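Local coordinates for ruler protein (Pseudomonas aeruginosa, PDB 5CUK) that probably acts as the molecular ruler that senses needle length in the type III secretion system, this piece being its C-terminal SS domain, at residues G46-V50 and E62-S66. Sequence-based numbering, arbitrary orientation.
Sequences GAVEV and EISAS
Segments 46-50 and 62-65 run antiparallel, axes 4.7 Å apart at closest approach and directions 151° apart. Both are extended (V48 phi/psi -131/141, S64 -115/133); G46 turns to 88/-158, where a CB would jam against the preceding carbonyl O, which calls for glycine. E49 and S64 form the hydrogen-bonded pair: E49 N donates to S64 O at 2.8 Å (158° at the hydrogen) and S64 N to E49 O at 2.9 Å (165°). V50 and I63, CA to CA 4.9 Å, are the adjoining non-hydrogen-bonded pair. V48 and A65 still face each other, CA atoms 4.8 Å apart; past them A47 O and S66 N are 4.6 Å apart, and one water bridges them, accepting from S66 N (2.6 Å) and donating to A47 O (2.8 Å). S66 occupies the N-cap position right before helix 67-75. The segments belong to strands 46-54 and 59-65, the central hairpin of the four-stranded mixed sheet in this FliK-like domain. V48, V50, I63 and A65 line its helix-covered face. There I63, chi1 m and chi2 m, brings CD1 to 4.2 Å from CG2 of V50 (chi1 t), while I63 CG2 lies 3.8 Å from V48 CG1. V48 sits between wells (chi1 130°), its CG2 3.5 Å from A65 CB. Helix 11-29 packs on V50, helix 67-75 on I63 and A65. On the other face E49 CB and S64 CB approach to 3.9 Å; chi1 t and chi2 p lead the E49 carboxylate away to a salt bridge with R37, whereas S64, chi1 m, makes a weak hydrogen bond to N98.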
ATOM      1  N   GLY A  46      -4.437 -11.228   6.584  1.00 45.21           N
ATOM      2  CA  GLY A  46      -3.295 -11.586   7.415  1.00 46.37           C
ATOM      3  C   GLY A  46      -2.261 -10.486   7.578  1.00 45.84           C
ATOM      4  O   GLY A  46      -2.559  -9.299   7.406  1.00 46.98           O
ATOM      5  N   ALA A  47      -1.038 -10.869   7.928  1.00 42.16           N
ATOM      6  CA  ALA A  47       0.034  -9.888   8.083  1.00 44.51           C
ATOM      7  C   ALA A  47       0.632  -9.485   6.745  1.00 43.86           C
ATOM      8  O   ALA A  47       1.044 -10.310   5.933  1.00 42.75           O
ATOM      9  CB  ALA A  47       1.119 -10.407   8.997  1.00 47.02           C
ATOM     10  N   VAL A  48       0.696  -8.179   6.565  1.00 39.12           N
ATOM     11  CA  VAL A  48       1.079  -7.542   5.339  1.00 36.64           C
ATOM     12  C   VAL A  48       2.158  -6.454   5.687  1.00 42.52           C
ATOM     13  O   VAL A  48       2.075  -5.803   6.729  1.00 42.46           O
ATOM     14  CB  VAL A  48      -0.197  -6.970   4.703  1.00 41.58           C
ATOM     15  CG1 VAL A  48      -0.066  -5.549   4.311  1.00 38.43           C
ATOM     16  CG2 VAL A  48      -0.664  -7.820   3.575  1.00 41.83           C
ATOM     17  N   GLU A  49       3.185  -6.299   4.858  1.00 40.24           N
ATOM     18  CA  GLU A  49       4.140  -5.212   5.030  1.00 41.08           C
ATOM     19  C   GLU A  49       3.846  -4.104   4.043  1.00 40.22           C
ATOM     20  O   GLU A  49       3.708  -4.370   2.851  1.00 39.83           O
ATOM     21  CB  GLU A  49       5.576  -5.710   4.838  1.00 44.67           C
ATOM     22  CG  GLU A  49       6.629  -4.695   5.265  1.00 53.47           C
ATOM     23  CD  GLU A  49       6.727  -4.545   6.801  1.00 54.22           C
ATOM     24  OE1 GLU A  49       6.205  -5.421   7.546  1.00 55.53           O
ATOM     25  OE2 GLU A  49       7.320  -3.542   7.245  1.00 52.48           O
ATOM     26  N   VAL A  50       3.750  -2.863   4.524  1.00 37.67           N
ATOM     27  CA  VAL A  50       3.596  -1.719   3.642  1.00 35.11           C
ATOM     28  C   VAL A  50       4.902  -0.937   3.567  1.00 36.29           C
ATOM     29  O   VAL A  50       5.438  -0.570   4.567  1.00 38.38           O
ATOM     30  CB  VAL A  50       2.491  -0.784   4.123  1.00 35.80           C
ATOM     31  CG1 VAL A  50       2.361   0.400   3.186  1.00 32.69           C
ATOM     32  CG2 VAL A  50       1.187  -1.531   4.198  1.00 36.64           C
ATOM     33  N   GLU A  62       4.739  -0.399  -2.133  1.00 31.49           N
ATOM     34  CA  GLU A  62       4.868  -1.839  -2.275  1.00 36.19           C
ATOM     35  C   GLU A  62       4.224  -2.573  -1.093  1.00 35.77           C
ATOM     36  O   GLU A  62       4.460  -2.238   0.069  1.00 33.86           O
ATOM     37  CB  GLU A  62       6.331  -2.216  -2.406  1.00 40.52           C
ATOM     38  CG  GLU A  62       6.585  -3.690  -2.598  1.00 39.39           C
ATOM     39  CD  GLU A  62       8.055  -3.987  -2.453  1.00 50.28           C
ATOM     40  OE1 GLU A  62       8.751  -4.075  -3.488  1.00 44.81           O
ATOM     41  OE2 GLU A  62       8.527  -4.103  -1.294  1.00 56.00           O
ATOM     42  N   ILE A  63       3.358  -3.535  -1.415  1.00 38.69           N
ATOM     43  CA  ILE A  63       2.708  -4.360  -0.421  1.00 37.05           C
ATOM     44  C   ILE A  63       3.281  -5.769  -0.505  1.00 38.24           C
ATOM     45  O   ILE A  63       3.351  -6.358  -1.582  1.00 35.92           O
ATOM     46  CB  ILE A  63       1.177  -4.453  -0.614  1.00 37.29           C
ATOM     47  CG1 ILE A  63       0.567  -3.093  -0.973  1.00 36.26           C
ATOM     48  CG2 ILE A  63       0.553  -5.059   0.604  1.00 32.66           C
ATOM     49  CD1 ILE A  63       0.853  -1.997   0.050  1.00 33.62           C
ATOM     50  N   SER A  64       3.690  -6.287   0.641  1.00 36.32           N
ATOM     51  CA  SER A  64       4.269  -7.606   0.737  1.00 37.19           C
ATOM     52  C   SER A  64       3.313  -8.433   1.568  1.00 45.14           C
ATOM     53  O   SER A  64       2.827  -7.978   2.618  1.00 40.90           O
ATOM     54  CB  SER A  64       5.660  -7.557   1.368  1.00 45.70           C
ATOM     55  OG  SER A  64       6.484  -6.668   0.640  1.00 43.64           O
ATOM     56  N   ALA A  65       3.024  -9.640   1.080  1.00 42.34           N
ATOM     57  CA  ALA A  65       2.014 -10.489   1.699  1.00 43.36           C
ATOM     58  C   ALA A  65       2.243 -11.976   1.428  1.00 41.99           C
ATOM     59  O   ALA A  65       3.049 -12.348   0.586  1.00 43.47           O
ATOM     60  CB  ALA A  65       0.634 -10.087   1.200  1.00 42.52           C
ATOM     61  N   SER A  66       1.471 -12.812   2.113  1.00 48.59           N
ATOM     62  CA  SER A  66       1.467 -14.247   1.859  1.00 45.94           C
ATOM     63  C   SER A  66       1.031 -14.500   0.410  1.00 46.91           C
ATOM     64  O   SER A  66       0.486 -13.590  -0.262  1.00 40.38           O
ATOM     65  CB  SER A  66       0.554 -14.957   2.855  1.00 43.20           C
ATOM     66  OG  SER A  66      -0.798 -14.762   2.499  1.00 47.29           O
TER
HETATM   67  O   HOH W   1      -0.090 -12.128   4.100  1.00 41.83           O